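Side-chain contacts in ribonuclease P protein component 3 (Thermococcus kodakarensis KOD1, PDB 3WYZ), which is probably a protein subunit of ribonuclease P, the RNA-containing enzyme that matures tRNA by cleaving the 5'-ends of its precursors: residues R19-H24 with R59-K64; K118-D123 with M159-Q164. One frame throughout, in Å; residues are numbered along the deposited sequence. Where two conformers were deposited one is given.

Contact 1 (R19-H24 with R59-K64); sequences RDEEAH and RGKYGK
His24 and Tyr62 form the aromatic part of this contact, a T-shaped pair in which the edge of the tyrosine is turned toward a face of the histidine. The ring centroids are 4.8 Å apart and the planes lie at 61°. Tyr62 CD1 stands over the middle of the imidazole, and its distance of 3.7 Å from His24 CG is matched almost evenly by the other four ring atoms. With CG anti to the backbone N (chi1 -171°), the His24 ring is carried out beside Tyr62.

Van der Waals contact continues at the phenol end, where Tyr62 OH meets Glu21 CG near the plane of the tyrosine ring at 3.0 Å, a tight fit. One face of the Tyr62 ring carries CG of its own neighbour, Lys61.

The pairs join the first turn of helix 21-30 to the last turn of helix 48-62, two successive outer helices of the TIM-barrel-like fold. Phe36, on the intervening strand 33-41, stacks with Tyr62 and also touches His24.

The ionic part is a salt bridge, Lys61 NZ to Glu21 OE2 at 2.6 Å. NZ approaches from above the carboxylate plane, 35° out of it, and the lysine chain, bent at chi2 and chi4, crosses the extended glutamate at about a right angle. Just before Glu21, Asp20 is the N-cap, although its bond from Ala23 N to Asp20 OD2 is weak at 3.5 Å.

Contact 2 (K118-D123 with M159-Q164); sequences KDPGFD and MMKTWQ
Thr162 and Pro120 have the most surface buried here, followed by Phe122, and the three meet entirely through nonpolar and van der Waals contacts. Thr162 divides its two branches between the partners. Its methyl, CG2, approaches the phenylalanine ring obliquely, 3.8 Å from Phe122 CD2; measured to the ring centroid the distance is 4.3 Å and the approach 30° off the normal, an off-centre CH-pi contact. The hydroxyl branch, OG1, faces carbon, being 3.9 Å from Pro120 CB and 4.0 Å from Phe122 CB. Its polar need is met within its own helix by a hydrogen bond with Phe158 O. Torsion chi1 of -58° explains the division, because it sets OG1 beside the backbone N and CG2 anti to it, against the ring.

In the TIM-barrel-like fold this is a loop-on-helix packing: residues 118-123, leading from strand 109-111 into helix 124-133, lie against helix 149-168. Asp123 ends the loop as the N-cap of helix 124-133, accepting from Leu126 N, while Phe122 also touches Ile137 of strand 136-140. An alanine in place of Thr162 would probably leave the Phe122 ring without this methyl against it and open a gap beside Pro120.

Pro120 uses its CG for the second half of the contact. This atom lies 3.6 Å from Lys161 CB and, equally, 3.6 Å from Lys161 CD, and the aliphatic part of the lysine crosses the proline ring obliquely. A bend at chi2 (-146°) brings CD back to the proline.

Overall arrangement
Contact 1 closes before contact 2 opens, so the two follow in series along the chain. Their centres are 30 Å apart, on opposite sides of the chain's centre, and their nearest atoms are about 12 Å apart without touching. They share no helix or strand, yet both lie among the helices and loops packed round the same parallel seven-stranded sheet. Contact 1 links helices 21-30 and 48-62, which follow the first two strands; contact 2 sets the loop after the fifth strand against helix 149-168, which follows the sixth. Each therefore ties neighbouring beta-alpha units at a separate part of the TIM-barrel-like wall, contact 1 at the surface and contact 2 partly buried.

Contact 1 (R19-H24 with R59-K64)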
loop_
_atom_site.group_PDB
_atom_site.type_symbol
_atom_site.label_atom_id
_atom_site.label_comp_id
_atom_site.label_asym_id
_atom_site.label_seq_id
_atom_site.Cartn_x
_atom_site.Cartn_y
_atom_site.Cartn_z
ATOM N N ARG A 19 -8.835 6.172 0.811
ATOM C CA ARG A 19 -9.569 6.168 -0.456
ATOM C C ARG A 19 -10.915 6.898 -0.418
ATOM O O ARG A 19 -11.675 6.829 -1.382
ATOM C CB ARG A 19 -9.775 4.721 -0.903
ATOM C CG ARG A 19 -8.474 3.979 -1.149
ATOM C CD ARG A 19 -8.632 2.475 -1.022
ATOM N NE ARG A 19 -7.341 1.796 -1.086
ATOM C CZ ARG A 19 -7.185 0.476 -1.125
ATOM N NH1 ARG A 19 -8.241 -0.333 -1.114
ATOM N NH2 ARG A 19 -5.963 -0.040 -1.181
ATOM N N ASP A 20 -11.185 7.613 0.674
ATOM C CA ASP A 20 -12.469 8.289 0.891
ATOM C C ASP A 20 -12.247 9.737 1.356
ATOM O O ASP A 20 -11.305 10.017 2.107
ATOM C CB ASP A 20 -13.277 7.507 1.935
ATOM C CG ASP A 20 -14.684 8.046 2.127
ATOM O OD1 ASP A 20 -15.494 7.960 1.182
ATOM O OD2 ASP A 20 -14.991 8.537 3.232
ATOM N N GLU A 21 -13.112 10.645 0.900
ATOM C CA GLU A 21 -13.039 12.067 1.272
ATOM C C GLU A 21 -13.037 12.292 2.781
ATOM O O GLU A 21 -12.132 12.942 3.314
ATOM C CB GLU A 21 -14.219 12.849 0.692
ATOM C CG GLU A 21 -13.926 13.605 -0.588
ATOM C CD GLU A 21 -15.014 14.609 -0.942
ATOM O OE1 GLU A 21 -16.110 14.564 -0.339
ATOM O OE2 GLU A 21 -14.769 15.449 -1.831
ATOM N N GLU A 22 -14.065 11.773 3.456
ATOM C CA GLU A 22 -14.207 11.969 4.901
ATOM C C GLU A 22 -13.077 11.299 5.681
ATOM O O GLU A 22 -12.641 11.806 6.712
ATOM C CB GLU A 22 -15.559 11.448 5.396
ATOM C CG GLU A 22 -16.753 12.237 4.882
ATOM C CD GLU A 22 -18.056 11.814 5.537
ATOM O OE1 GLU A 22 -18.067 11.633 6.777
ATOM O OE2 GLU A 22 -19.072 11.667 4.813
ATOM N N ALA A 23 -12.626 10.150 5.186
ATOM C CA ALA A 23 -11.490 9.443 5.771
ATOM C C ALA A 23 -10.227 10.303 5.685
ATOM O O ALA A 23 -9.461 10.389 6.643
ATOM C CB ALA A 23 -11.274 8.111 5.057
ATOM N N HIS A 24 -10.032 10.937 4.532
ATOM C CA HIS A 24 -8.888 11.812 4.304
ATOM C C HIS A 24 -8.887 13.018 5.250
ATOM O O HIS A 24 -7.876 13.297 5.887
ATOM C CB HIS A 24 -8.874 12.290 2.853
ATOM C CG HIS A 24 -7.626 13.023 2.475
ATOM N ND1 HIS A 24 -6.603 12.430 1.767
ATOM C CD2 HIS A 24 -7.237 14.299 2.705
ATOM C CE1 HIS A 24 -5.640 13.312 1.574
ATOM N NE2 HIS A 24 -5.996 14.451 2.140
ATOM N N ARG A 59 -4.987 16.084 -7.414
ATOM C CA ARG A 59 -3.801 16.773 -6.904
ATOM C C ARG A 59 -4.146 18.147 -6.337
ATOM O O ARG A 59 -3.611 18.542 -5.306
ATOM C CB ARG A 59 -2.745 16.922 -7.999
ATOM C CG ARG A 59 -1.794 15.740 -8.125
ATOM C CD ARG A 59 -1.355 15.509 -9.566
ATOM N NE ARG A 59 -1.055 16.755 -10.275
ATOM C CZ ARG A 59 -1.009 16.884 -11.602
ATOM N NH1 ARG A 59 -1.231 15.841 -12.398
ATOM N NH2 ARG A 59 -0.734 18.069 -12.142
ATOM N N GLY A 60 -5.038 18.866 -7.011
ATOM C CA GLY A 60 -5.507 20.164 -6.531
ATOM C C GLY A 60 -6.383 20.059 -5.297
ATOM O O GLY A 60 -6.438 20.978 -4.491
ATOM N N LYS A 61 -7.071 18.933 -5.152
ATOM C CA LYS A 61 -7.982 18.707 -4.031
ATOM C C LYS A 61 -7.264 18.166 -2.790
ATOM O O LYS A 61 -7.475 18.664 -1.680
ATOM C CB LYS A 61 -9.103 17.754 -4.466
ATOM C CG LYS A 61 -10.053 17.312 -3.367
ATOM C CD LYS A 61 -10.727 18.483 -2.668
ATOM C CE LYS A 61 -11.715 17.995 -1.620
ATOM N NZ LYS A 61 -12.826 17.200 -2.219
ATOM N N TYR A 62 -6.433 17.140 -2.978
ATOM C CA TYR A 62 -5.791 16.434 -1.861
ATOM C C TYR A 62 -4.289 16.677 -1.701
ATOM O O TYR A 62 -3.752 16.465 -0.614
ATOM C CB TYR A 62 -6.019 14.934 -1.998
ATOM C CG TYR A 62 -7.469 14.542 -2.061
ATOM C CD1 TYR A 62 -8.243 14.478 -0.909
ATOM C CD2 TYR A 62 -8.067 14.224 -3.276
ATOM C CE1 TYR A 62 -9.575 14.115 -0.968
ATOM C CE2 TYR A 62 -9.392 13.855 -3.345
ATOM C CZ TYR A 62 -10.142 13.799 -2.193
ATOM O OH TYR A 62 -11.463 13.425 -2.276
ATOM N N GLY A 63 -3.616 17.089 -2.771
ATOM C CA GLY A 63 -2.171 17.324 -2.744
ATOM C C GLY A 63 -1.391 16.110 -3.215
ATOM O O GLY A 63 -0.939 16.063 -4.360
ATOM N N LYS A 64 -1.225 15.136 -2.321
ATOM C CA LYS A 64 -0.540 13.883 -2.641
ATOM C C LYS A 64 -1.559 12.845 -3.098
ATOM O O LYS A 64 -2.562 12.608 -2.421
ATOM C CB LYS A 64 0.223 13.361 -1.425
ATOM C CG LYS A 64 1.332 14.284 -0.941
ATOM C CD LYS A 64 2.509 14.253 -1.896
ATOM C CE LYS A 64 3.686 15.094 -1.417
ATOM N NZ LYS A 64 4.774 15.257 -2.431
#

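Contact 2 (K118-D123 with M159-Q164)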
loop_
_atom_site.group_PDB
_atom_site.type_symbol
_atom_site.label_atom_id
_atom_site.label_comp_id
_atom_site.label_asym_id
_atom_site.label_seq_id
_atom_site.Cartn_x
_atom_site.Cartn_y
_atom_site.Cartn_z
ATOM N N LYS A 118 -5.386 -17.977 0.233
ATOM C CA LYS A 118 -5.175 -18.890 1.356
ATOM C C LYS A 118 -3.682 -19.067 1.627
ATOM O O LYS A 118 -3.275 -20.058 2.217
ATOM C CB LYS A 118 -5.851 -20.242 1.091
ATOM C CG LYS A 118 -7.372 -20.187 1.112
ATOM C CD LYS A 118 -7.960 -19.961 -0.273
ATOM C CE LYS A 118 -8.060 -21.255 -1.074
ATOM N NZ LYS A 118 -9.103 -22.189 -0.554
ATOM N N ASP A 119 -2.883 -18.085 1.210
ATOM C CA ASP A 119 -1.437 -18.081 1.438
ATOM C C ASP A 119 -0.885 -16.643 1.311
ATOM O O ASP A 119 -1.583 -15.754 0.817
ATOM C CB ASP A 119 -0.736 -19.033 0.453
ATOM C CG ASP A 119 -0.870 -18.589 -0.998
ATOM O OD1 ASP A 119 -0.243 -17.575 -1.393
ATOM O OD2 ASP A 119 -1.591 -19.273 -1.754
ATOM N N PRO A 120 0.367 -16.411 1.757
ATOM C CA PRO A 120 0.940 -15.052 1.761
ATOM C C PRO A 120 1.008 -14.349 0.408
ATOM O O PRO A 120 0.937 -13.121 0.354
ATOM C CB PRO A 120 2.358 -15.274 2.292
ATOM C CG PRO A 120 2.274 -16.513 3.090
ATOM C CD PRO A 120 1.258 -17.383 2.423
ATOM N N GLY A 121 1.156 -15.113 -0.668
ATOM C CA GLY A 121 1.320 -14.538 -2.000
ATOM C C GLY A 121 2.663 -13.851 -2.133
ATOM O O GLY A 121 2.833 -12.927 -2.926
ATOM N N PHE A 122 3.626 -14.334 -1.361
ATOM C CA PHE A 122 4.925 -13.691 -1.230
ATOM C C PHE A 122 5.897 -14.760 -0.745
ATOM O O PHE A 122 5.576 -15.527 0.165
ATOM C CB PHE A 122 4.825 -12.544 -0.220
ATOM C CG PHE A 122 5.889 -11.495 -0.366
ATOM C CD1 PHE A 122 5.839 -10.585 -1.409
ATOM C CD2 PHE A 122 6.917 -11.386 0.563
ATOM C CE1 PHE A 122 6.804 -9.609 -1.539
ATOM C CE2 PHE A 122 7.885 -10.404 0.441
ATOM C CZ PHE A 122 7.826 -9.515 -0.611
ATOM N N ASP A 123 7.071 -14.811 -1.365
ATOM C CA ASP A 123 8.060 -15.850 -1.091
ATOM C C ASP A 123 9.483 -15.310 -1.264
ATOM O O ASP A 123 9.671 -14.138 -1.600
ATOM C CB ASP A 123 7.816 -17.053 -2.015
ATOM C CG ASP A 123 7.781 -16.673 -3.497
ATOM O OD1 ASP A 123 8.145 -15.527 -3.853
ATOM O OD2 ASP A 123 7.385 -17.536 -4.316
ATOM N N MET A 159 0.289 -12.056 7.017
ATOM C CA MET A 159 1.027 -10.833 7.296
ATOM C C MET A 159 2.319 -11.114 8.058
ATOM O O MET A 159 3.331 -10.463 7.812
ATOM C CB MET A 159 0.168 -9.863 8.093
ATOM C CG MET A 159 -0.945 -9.231 7.280
ATOM S SD MET A 159 -1.890 -8.056 8.259
ATOM C CE MET A 159 -3.122 -7.538 7.074
ATOM N N MET A 160 2.278 -12.077 8.977
ATOM C CA MET A 160 3.474 -12.525 9.689
ATOM C C MET A 160 4.500 -13.144 8.740
ATOM O O MET A 160 5.682 -12.843 8.847
ATOM C CB MET A 160 3.113 -13.527 10.789
ATOM C CG MET A 160 2.389 -12.908 11.975
ATOM S SD MET A 160 1.754 -14.145 13.125
ATOM C CE MET A 160 0.576 -13.187 14.080
ATOM N N LYS A 161 4.051 -13.999 7.823
ATOM C CA LYS A 161 4.955 -14.636 6.853
ATOM C C LYS A 161 5.597 -13.598 5.930
ATOM O O LYS A 161 6.796 -13.656 5.656
ATOM C CB LYS A 161 4.227 -15.689 5.999
ATOM C CG LYS A 161 3.708 -16.899 6.770
ATOM C CD LYS A 161 3.764 -18.174 5.932
ATOM C CE LYS A 161 2.806 -19.249 6.441
ATOM N NZ LYS A 161 3.189 -20.619 5.981
ATOM N N THR A 162 4.790 -12.657 5.452
ATOM C CA THR A 162 5.270 -11.598 4.582
ATOM C C THR A 162 6.235 -10.665 5.316
ATOM O O THR A 162 7.248 -10.248 4.754
ATOM C CB THR A 162 4.103 -10.782 4.005
ATOM O OG1 THR A 162 3.219 -11.652 3.284
ATOM C CG2 THR A 162 4.603 -9.711 3.077
ATOM N N TRP A 163 5.925 -10.332 6.563
ATOM C CA TRP A 163 6.815 -9.483 7.355
ATOM C C TRP A 163 8.193 -10.128 7.525
ATOM O O TRP A 163 9.206 -9.473 7.342
ATOM C CB TRP A 163 6.209 -9.165 8.725
ATOM C CG TRP A 163 7.227 -8.701 9.732
ATOM C CD1 TRP A 163 7.545 -9.303 10.904
ATOM C CD2 TRP A 163 8.081 -7.550 9.625
ATOM N NE1 TRP A 163 8.536 -8.598 11.551
ATOM C CE2 TRP A 163 8.887 -7.521 10.784
ATOM C CE3 TRP A 163 8.247 -6.553 8.659
ATOM C CZ2 TRP A 163 9.838 -6.521 11.017
ATOM C CZ3 TRP A 163 9.199 -5.554 8.888
ATOM C CH2 TRP A 163 9.986 -5.554 10.062
ATOM N N GLN A 164 8.224 -11.412 7.868
ATOM C CA GLN A 164 9.480 -12.129 8.103
ATOM C C GLN A 164 10.368 -12.127 6.859
ATOM O O GLN A 164 11.582 -12.038 6.954
ATOM C CB GLN A 164 9.200 -13.575 8.535
ATOM C CG GLN A 164 8.584 -13.712 9.924
ATOM C CD GLN A 164 8.013 -15.100 10.185
ATOM O OE1 GLN A 164 8.628 -16.107 9.850
ATOM N NE2 GLN A 164 6.835 -15.155 10.792
#